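Local coordinates for DUF115 domain-containing protein (PDB 5MU5) that probably transfers sugars, as a Maf-family glycosyltransferase involved in bacterial flagella formation, most likely by glycosylating flagellin, at residues L56-T70 / L129-Q141. Sequence-based numbering, arbitrary orientation.
Sequences LYGPGGRKRIEDMAT and LGLGYQLPILLEQ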
# COMPACT_ATOMS: atom_id res chain seq x y z
N LEU A 56 -32.85 -9.79 -19.88
CA LEU A 56 -31.47 -9.35 -19.80
C LEU A 56 -30.93 -9.06 -21.20
O LEU A 56 -30.47 -7.97 -21.46
CB LEU A 56 -30.59 -10.40 -19.09
CG LEU A 56 -29.07 -10.16 -19.10
CD1 LEU A 56 -28.72 -8.80 -18.54
CD2 LEU A 56 -28.36 -11.23 -18.29
N TYR A 57 -31.04 -10.04 -22.09
CA TYR A 57 -30.52 -9.88 -23.44
C TYR A 57 -31.57 -9.38 -24.44
O TYR A 57 -31.28 -8.52 -25.25
CB TYR A 57 -29.89 -11.20 -23.89
CG TYR A 57 -28.67 -11.54 -23.06
CD1 TYR A 57 -27.47 -10.86 -23.27
CD2 TYR A 57 -28.73 -12.49 -22.05
CE1 TYR A 57 -26.36 -11.13 -22.51
CE2 TYR A 57 -27.61 -12.78 -21.29
CZ TYR A 57 -26.43 -12.09 -21.52
OH TYR A 57 -25.33 -12.36 -20.76
N GLY A 58 -32.78 -9.92 -24.38
CA GLY A 58 -33.81 -9.55 -25.35
C GLY A 58 -33.45 -10.14 -26.71
O GLY A 58 -32.44 -10.83 -26.83
N PRO A 59 -34.26 -9.85 -27.75
CA PRO A 59 -33.96 -10.45 -29.05
C PRO A 59 -32.67 -9.89 -29.65
O PRO A 59 -32.47 -8.67 -29.66
CB PRO A 59 -35.18 -10.08 -29.91
CG PRO A 59 -35.67 -8.80 -29.31
CD PRO A 59 -35.41 -8.92 -27.83
N GLY A 60 -31.80 -10.77 -30.12
CA GLY A 60 -30.50 -10.38 -30.65
C GLY A 60 -29.50 -9.86 -29.61
O GLY A 60 -28.47 -9.32 -29.98
N GLY A 61 -29.79 -10.03 -28.32
CA GLY A 61 -28.88 -9.56 -27.27
C GLY A 61 -27.61 -10.38 -27.19
O GLY A 61 -26.52 -9.85 -26.98
N ARG A 62 -27.75 -11.70 -27.35
CA ARG A 62 -26.63 -12.60 -27.35
C ARG A 62 -25.67 -12.22 -28.48
O ARG A 62 -24.48 -12.03 -28.25
CB ARG A 62 -27.08 -14.05 -27.53
CG ARG A 62 -25.92 -15.00 -27.69
CD ARG A 62 -26.36 -16.44 -27.81
NE ARG A 62 -25.21 -17.32 -27.68
CZ ARG A 62 -25.28 -18.64 -27.52
NH1 ARG A 62 -26.45 -19.26 -27.48
NH2 ARG A 62 -24.15 -19.33 -27.41
N LYS A 63 -26.20 -12.13 -29.69
CA LYS A 63 -25.39 -11.77 -30.84
C LYS A 63 -24.68 -10.43 -30.63
O LYS A 63 -23.54 -10.29 -31.01
CB LYS A 63 -26.27 -11.69 -32.08
CG LYS A 63 -25.53 -11.34 -33.36
CD LYS A 63 -26.52 -11.27 -34.50
CE LYS A 63 -25.86 -10.93 -35.82
NZ LYS A 63 -26.87 -10.94 -36.91
N ARG A 64 -25.36 -9.46 -30.03
CA ARG A 64 -24.79 -8.14 -29.79
C ARG A 64 -23.58 -8.22 -28.84
O ARG A 64 -22.51 -7.70 -29.14
CB ARG A 64 -25.85 -7.19 -29.23
CG ARG A 64 -25.36 -5.78 -28.89
CD ARG A 64 -26.49 -4.80 -28.54
NE ARG A 64 -26.11 -3.42 -28.89
CZ ARG A 64 -26.64 -2.67 -29.87
NH1 ARG A 64 -27.64 -3.11 -30.64
NH2 ARG A 64 -26.18 -1.44 -30.08
N ILE A 65 -23.76 -8.91 -27.72
CA ILE A 65 -22.71 -9.02 -26.72
C ILE A 65 -21.52 -9.82 -27.27
O ILE A 65 -20.35 -9.47 -27.02
CB ILE A 65 -23.23 -9.61 -25.37
CG1 ILE A 65 -22.27 -9.28 -24.24
CG2 ILE A 65 -23.41 -11.12 -25.39
CD1 ILE A 65 -22.09 -7.79 -24.02
N GLU A 66 -21.81 -10.86 -28.05
CA GLU A 66 -20.75 -11.68 -28.64
C GLU A 66 -19.96 -10.91 -29.69
O GLU A 66 -18.75 -11.09 -29.79
CB GLU A 66 -21.31 -12.98 -29.21
CG GLU A 66 -21.66 -14.02 -28.14
CD GLU A 66 -22.20 -15.33 -28.70
OE1 GLU A 66 -22.46 -15.41 -29.92
OE2 GLU A 66 -22.37 -16.29 -27.93
N ASP A 67 -20.65 -10.06 -30.45
CA ASP A 67 -20.01 -9.24 -31.47
C ASP A 67 -19.12 -8.18 -30.84
O ASP A 67 -18.06 -7.84 -31.37
CB ASP A 67 -21.04 -8.57 -32.42
CG ASP A 67 -21.68 -9.56 -33.42
OD1 ASP A 67 -21.12 -10.67 -33.61
OD2 ASP A 67 -22.74 -9.25 -34.00
N MET A 68 -19.55 -7.63 -29.70
CA MET A 68 -18.74 -6.65 -28.99
C MET A 68 -17.45 -7.28 -28.49
O MET A 68 -16.41 -6.64 -28.58
CB MET A 68 -19.49 -6.05 -27.82
CG MET A 68 -20.57 -5.10 -28.27
SD MET A 68 -21.55 -4.45 -26.90
CE MET A 68 -20.30 -3.57 -25.95
N ALA A 69 -17.51 -8.51 -28.00
CA ALA A 69 -16.32 -9.21 -27.51
C ALA A 69 -15.37 -9.49 -28.67
O ALA A 69 -14.17 -9.30 -28.55
CB ALA A 69 -16.71 -10.51 -26.80
N THR A 70 -15.92 -9.91 -29.80
CA THR A 70 -15.13 -10.13 -31.01
C THR A 70 -14.48 -8.85 -31.55
O THR A 70 -13.32 -8.83 -31.91
CB THR A 70 -16.02 -10.71 -32.10
OG1 THR A 70 -16.53 -11.97 -31.66
CG2 THR A 70 -15.26 -10.88 -33.42
N LEU A 129 -21.50 -10.38 -15.60
CA LEU A 129 -21.38 -11.70 -16.17
C LEU A 129 -22.57 -11.93 -17.08
O LEU A 129 -22.41 -12.34 -18.23
CB LEU A 129 -21.35 -12.77 -15.08
CG LEU A 129 -21.35 -14.24 -15.51
CD1 LEU A 129 -20.05 -14.59 -16.19
CD2 LEU A 129 -21.56 -15.12 -14.31
N GLY A 130 -23.77 -11.65 -16.57
CA GLY A 130 -24.96 -11.98 -17.30
C GLY A 130 -24.96 -13.50 -17.37
O GLY A 130 -24.65 -14.15 -16.37
N LEU A 131 -25.26 -14.04 -18.55
CA LEU A 131 -25.19 -15.47 -18.77
C LEU A 131 -23.84 -15.92 -19.29
O LEU A 131 -23.65 -17.09 -19.58
CB LEU A 131 -26.33 -15.94 -19.68
CG LEU A 131 -27.71 -15.85 -19.01
CD1 LEU A 131 -28.82 -16.30 -19.95
CD2 LEU A 131 -27.77 -16.66 -17.73
N GLY A 132 -22.90 -15.00 -19.39
CA GLY A 132 -21.53 -15.35 -19.73
C GLY A 132 -21.24 -15.69 -21.16
O GLY A 132 -20.20 -16.27 -21.46
N TYR A 133 -22.14 -15.34 -22.07
CA TYR A 133 -21.91 -15.56 -23.50
C TYR A 133 -20.59 -14.93 -24.00
O TYR A 133 -19.94 -15.46 -24.90
CB TYR A 133 -23.09 -15.00 -24.31
CG TYR A 133 -24.41 -15.71 -24.09
CD1 TYR A 133 -24.51 -17.10 -24.21
CD2 TYR A 133 -25.57 -15.00 -23.79
CE1 TYR A 133 -25.70 -17.76 -24.03
CE2 TYR A 133 -26.78 -15.65 -23.61
CZ TYR A 133 -26.84 -17.04 -23.73
OH TYR A 133 -28.02 -17.73 -23.56
N GLN A 134 -20.17 -13.82 -23.41
CA GLN A 134 -18.90 -13.18 -23.80
C GLN A 134 -17.65 -13.98 -23.45
O GLN A 134 -16.66 -13.91 -24.17
CB GLN A 134 -18.78 -11.75 -23.21
CG GLN A 134 -18.69 -11.64 -21.68
CD GLN A 134 -20.03 -11.79 -20.95
OE1 GLN A 134 -21.06 -12.01 -21.57
NE2 GLN A 134 -20.01 -11.67 -19.63
N LEU A 135 -17.69 -14.76 -22.36
CA LEU A 135 -16.49 -15.44 -21.82
C LEU A 135 -15.67 -16.31 -22.76
O LEU A 135 -14.47 -16.12 -22.87
CB LEU A 135 -16.82 -16.25 -20.56
CG LEU A 135 -17.04 -15.45 -19.29
CD1 LEU A 135 -17.36 -16.41 -18.15
CD2 LEU A 135 -15.83 -14.59 -18.93
N PRO A 136 -16.29 -17.29 -23.41
CA PRO A 136 -15.50 -18.10 -24.33
C PRO A 136 -14.65 -17.24 -25.24
O PRO A 136 -13.46 -17.48 -25.39
CB PRO A 136 -16.55 -18.84 -25.15
CG PRO A 136 -17.78 -18.88 -24.31
CD PRO A 136 -17.71 -17.72 -23.36
N ILE A 137 -15.25 -16.21 -25.84
CA ILE A 137 -14.56 -15.35 -26.81
C ILE A 137 -13.41 -14.55 -26.18
O ILE A 137 -12.31 -14.52 -26.72
CB ILE A 137 -15.54 -14.38 -27.51
CG1 ILE A 137 -16.58 -15.18 -28.31
CG2 ILE A 137 -14.79 -13.42 -28.43
CD1 ILE A 137 -17.80 -14.38 -28.73
N LEU A 138 -13.66 -13.90 -25.05
CA LEU A 138 -12.63 -13.09 -24.37
C LEU A 138 -11.45 -13.97 -23.92
O LEU A 138 -10.30 -13.57 -24.01
CB LEU A 138 -13.23 -12.35 -23.16
CG LEU A 138 -14.36 -11.33 -23.40
CD1 LEU A 138 -14.98 -10.86 -22.08
CD2 LEU A 138 -13.82 -10.14 -24.16
N LEU A 139 -11.75 -15.17 -23.45
CA LEU A 139 -10.72 -16.10 -22.99
C LEU A 139 -9.84 -16.57 -24.12
O LEU A 139 -8.61 -16.61 -23.98
CB LEU A 139 -11.36 -17.31 -22.29
CG LEU A 139 -12.09 -16.92 -21.00
CD1 LEU A 139 -12.88 -18.10 -20.44
CD2 LEU A 139 -11.16 -16.33 -19.95
N GLU A 140 -10.45 -16.90 -25.25
CA GLU A 140 -9.71 -17.32 -26.43
C GLU A 140 -8.82 -16.20 -26.98
O GLU A 140 -7.72 -16.46 -27.44
CB GLU A 140 -10.69 -17.83 -27.51
CG GLU A 140 -10.02 -18.59 -28.65
CD GLU A 140 -9.30 -17.69 -29.65
OE1 GLU A 140 -9.77 -16.56 -29.92
OE2 GLU A 140 -8.25 -18.13 -30.17
N GLN A 141 -9.29 -14.96 -26.92
CA GLN A 141 -8.51 -13.83 -27.42
C GLN A 141 -7.30 -13.54 -26.54
O GLN A 141 -6.19 -13.44 -27.04
CB GLN A 141 -9.38 -12.57 -27.50
CG GLN A 141 -10.48 -12.62 -28.56
CD GLN A 141 -11.48 -11.48 -28.42
OE1 GLN A 141 -11.65 -10.94 -27.33
NE2 GLN A 141 -12.13 -11.11 -29.51
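R62 lies over one face of the Y133 ring and L131 CB over the other, while Y57 meets the ring obliquely at its CD2-CE2 side; Y133 buries more surface in this contact than any other residue. The CD of R62 sits 4.0 Å from the Y133 ring centroid and 7° off the normal, a CH-pi contact, and the guanidinium continues over the same face, offset toward the CD1-CE1 rim, its plane 18° from the ring's. An extended chain from CG to NE, with CG anti to the backbone N, lays R62 across the ring, and a salt bridge from R62 NE to E66 OE2 (3.0 Å), in the guanidinium plane, fixes its rotation. Replacing R62 by alanine removes the chain over this face, which would probably leave the Y133 ring uncovered there and the E66 carboxylate without its charged mate. The planes of Y57 and Y133 stand at 59°, and Y57 OH accepts a bond from L131 N (2.8 Å) within the type II' turn L129-G132. Y133 OH is bound outside, to the carbonyl of L47. The turn follows strand 123-127 of the parallel four-stranded sheet and leads into helix 134-142, a strand-loop-helix unit of the Maf N-terminal domain. The axes of segments 61-70 and 134-141 come within 8.9 Å and run nearly parallel. Between them A69 CB fits against I137 CG2 (3.8 Å) and L138 CD2 (3.9 Å). At the far end, Q141 NE2 donates to A69 O at 2.9 Å, while Q141 OE1 is held by R211.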